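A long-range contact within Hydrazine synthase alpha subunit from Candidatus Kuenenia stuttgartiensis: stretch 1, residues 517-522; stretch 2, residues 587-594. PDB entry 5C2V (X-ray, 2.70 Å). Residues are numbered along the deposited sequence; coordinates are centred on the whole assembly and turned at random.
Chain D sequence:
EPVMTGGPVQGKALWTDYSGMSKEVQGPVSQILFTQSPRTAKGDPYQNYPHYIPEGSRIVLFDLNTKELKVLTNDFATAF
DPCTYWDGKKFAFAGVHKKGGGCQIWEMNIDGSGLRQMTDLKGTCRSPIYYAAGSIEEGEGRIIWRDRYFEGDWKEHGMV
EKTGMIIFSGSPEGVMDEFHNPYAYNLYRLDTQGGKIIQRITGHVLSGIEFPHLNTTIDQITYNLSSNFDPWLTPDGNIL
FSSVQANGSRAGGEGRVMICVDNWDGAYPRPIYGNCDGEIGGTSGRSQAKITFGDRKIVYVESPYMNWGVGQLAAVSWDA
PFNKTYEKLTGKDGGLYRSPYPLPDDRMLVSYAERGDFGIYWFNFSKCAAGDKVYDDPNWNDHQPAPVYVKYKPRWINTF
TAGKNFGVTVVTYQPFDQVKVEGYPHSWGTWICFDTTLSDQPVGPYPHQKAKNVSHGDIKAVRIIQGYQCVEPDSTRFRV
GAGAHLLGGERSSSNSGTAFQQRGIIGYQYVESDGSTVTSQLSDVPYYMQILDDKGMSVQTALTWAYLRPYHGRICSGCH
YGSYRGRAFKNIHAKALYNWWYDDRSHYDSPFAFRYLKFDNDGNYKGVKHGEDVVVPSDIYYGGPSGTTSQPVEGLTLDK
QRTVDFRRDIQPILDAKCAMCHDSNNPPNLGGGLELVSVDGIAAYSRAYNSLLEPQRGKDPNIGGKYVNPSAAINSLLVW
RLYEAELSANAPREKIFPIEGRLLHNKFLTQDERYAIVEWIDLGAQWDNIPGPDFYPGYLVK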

# COMPACT_ATOMS: atom_id res chain seq x y z
N THR D 517 -14.80 -6.59 -28.93
CA THR D 517 -15.26 -7.97 -28.82
C THR D 517 -16.68 -8.03 -28.26
O THR D 517 -17.09 -7.15 -27.50
CB THR D 517 -14.32 -8.81 -27.93
OG1 THR D 517 -14.72 -10.19 -27.98
CG2 THR D 517 -14.35 -8.33 -26.49
N VAL D 518 -17.42 -9.05 -28.66
CA VAL D 518 -18.79 -9.25 -28.18
C VAL D 518 -19.10 -10.74 -28.13
O VAL D 518 -18.64 -11.50 -28.99
CB VAL D 518 -19.81 -8.51 -29.08
CG1 VAL D 518 -19.70 -8.98 -30.52
CG2 VAL D 518 -21.23 -8.69 -28.55
N THR D 519 -19.86 -11.17 -27.13
CA THR D 519 -20.19 -12.58 -27.03
C THR D 519 -21.50 -12.86 -26.31
O THR D 519 -22.02 -12.02 -25.55
CB THR D 519 -19.08 -13.37 -26.31
OG1 THR D 519 -19.22 -14.77 -26.59
CG2 THR D 519 -19.14 -13.14 -24.81
N SER D 520 -22.04 -14.05 -26.56
CA SER D 520 -23.17 -14.59 -25.83
C SER D 520 -22.68 -15.67 -24.88
O SER D 520 -21.78 -16.44 -25.21
CB SER D 520 -24.22 -15.16 -26.79
OG SER D 520 -24.60 -14.20 -27.76
N GLN D 521 -23.26 -15.72 -23.68
CA GLN D 521 -22.79 -16.64 -22.65
C GLN D 521 -23.85 -16.88 -21.59
O GLN D 521 -24.96 -16.37 -21.67
CB GLN D 521 -21.53 -16.08 -21.99
CG GLN D 521 -21.77 -14.79 -21.24
CD GLN D 521 -20.60 -14.39 -20.38
OE1 GLN D 521 -19.47 -14.30 -20.84
NE2 GLN D 521 -20.87 -14.17 -19.10
N LEU D 522 -23.48 -17.66 -20.57
CA LEU D 522 -24.37 -17.99 -19.47
C LEU D 522 -24.81 -16.74 -18.71
O LEU D 522 -24.09 -15.74 -18.67
CB LEU D 522 -23.70 -18.96 -18.50
CG LEU D 522 -23.37 -20.37 -19.01
CD1 LEU D 522 -22.27 -20.99 -18.15
CD2 LEU D 522 -24.61 -21.24 -18.99
N HIS D 587 -32.98 -13.14 -31.06
CA HIS D 587 -32.73 -12.32 -29.88
C HIS D 587 -31.34 -11.70 -29.96
O HIS D 587 -31.17 -10.49 -29.78
CB HIS D 587 -32.86 -13.14 -28.59
CG HIS D 587 -34.27 -13.53 -28.26
ND1 HIS D 587 -34.61 -14.80 -27.83
CD2 HIS D 587 -35.42 -12.82 -28.28
CE1 HIS D 587 -35.91 -14.85 -27.60
NE2 HIS D 587 -36.43 -13.66 -27.87
N TYR D 588 -30.35 -12.54 -30.21
CA TYR D 588 -28.97 -12.10 -30.40
C TYR D 588 -28.27 -12.94 -31.47
O TYR D 588 -28.40 -14.16 -31.49
CB TYR D 588 -28.18 -12.18 -29.10
CG TYR D 588 -28.54 -11.13 -28.08
CD1 TYR D 588 -28.26 -9.79 -28.31
CD2 TYR D 588 -29.14 -11.47 -26.88
CE1 TYR D 588 -28.58 -8.82 -27.38
CE2 TYR D 588 -29.46 -10.51 -25.94
CZ TYR D 588 -29.18 -9.19 -26.20
OH TYR D 588 -29.50 -8.23 -25.26
N ASP D 589 -27.55 -12.27 -32.36
CA ASP D 589 -26.77 -12.96 -33.38
C ASP D 589 -25.29 -13.10 -33.03
O ASP D 589 -24.50 -13.57 -33.84
CB ASP D 589 -26.91 -12.23 -34.72
CG ASP D 589 -28.34 -12.21 -35.22
OD1 ASP D 589 -28.84 -13.27 -35.64
OD2 ASP D 589 -28.97 -11.13 -35.18
N SER D 590 -24.92 -12.67 -31.82
CA SER D 590 -23.53 -12.78 -31.38
C SER D 590 -23.15 -14.23 -31.06
O SER D 590 -23.97 -14.98 -30.53
CB SER D 590 -23.28 -11.89 -30.16
OG SER D 590 -24.16 -12.22 -29.10
N PRO D 591 -21.91 -14.62 -31.39
CA PRO D 591 -21.42 -15.98 -31.16
C PRO D 591 -21.29 -16.33 -29.68
O PRO D 591 -20.97 -15.46 -28.86
CB PRO D 591 -20.04 -15.99 -31.83
CG PRO D 591 -20.06 -14.83 -32.77
CD PRO D 591 -20.92 -13.80 -32.12
N PHE D 592 -21.56 -17.59 -29.34
CA PHE D 592 -21.37 -18.08 -27.98
C PHE D 592 -19.90 -18.38 -27.70
O PHE D 592 -19.13 -18.63 -28.63
CB PHE D 592 -22.23 -19.32 -27.73
CG PHE D 592 -23.70 -19.03 -27.65
CD1 PHE D 592 -24.49 -19.03 -28.78
CD2 PHE D 592 -24.29 -18.75 -26.43
CE1 PHE D 592 -25.84 -18.76 -28.71
CE2 PHE D 592 -25.64 -18.48 -26.34
CZ PHE D 592 -26.42 -18.48 -27.48
N ALA D 593 -19.53 -18.36 -26.43
CA ALA D 593 -18.14 -18.61 -26.03
C ALA D 593 -17.67 -19.99 -26.48
O ALA D 593 -18.30 -21.01 -26.17
CB ALA D 593 -17.99 -18.46 -24.53
N PHE D 594 -16.56 -20.02 -27.20
CA PHE D 594 -16.01 -21.26 -27.73
C PHE D 594 -15.25 -22.03 -26.65
O PHE D 594 -14.69 -21.43 -25.74
CB PHE D 594 -15.09 -20.98 -28.92
CG PHE D 594 -15.79 -20.34 -30.09
CD1 PHE D 594 -16.05 -18.98 -30.10
CD2 PHE D 594 -16.19 -21.10 -31.18
CE1 PHE D 594 -16.69 -18.38 -31.17
CE2 PHE D 594 -16.83 -20.51 -32.26
CZ PHE D 594 -17.08 -19.15 -32.25

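Stretch 1 is a strand, and stretch 2, an irregular segment, crosses it at 78° end to end, so the backbones meet at a single bridge, Ser520 with Phe592, rather than along a ladder. Followed from its start, stretch 2 first touches at Tyr588, whose CB lies 4.3 Å from Ser520 OG, a marginal contact. Asp589 points away and contributes nothing here. Ser590 turns toward the strand: its OG donates to Ser520 OG at 2.4 Å, very short for a hydroxyl pair, while its CB packs 4.1 Å from Val518 CG2.

Pro591 has no backbone N-H to give, but its carbonyl works twice. Pro591 O accepts from Ser520 N at 2.9 Å, almost linear at 171°, and from Thr519 OG1, also at 2.9 Å, so one oxygen ties both the backbone and a side chain of the strand.

At Phe592 the CA approaches Ser520 O to 3.2 Å in a CA-H...O contact. The CA-to-CB bond points away overall, yet the ring lies against Ser520, whose CB sits over one face, 3.8 Å from the centroid, in a CH-pi contact. Ala593 N then closes the bridge, donating to Ser520 O at 3.2 Å with a bent 138° angle. The rule is economical: one small serine, bonded through N, O and OG, anchors the crossing.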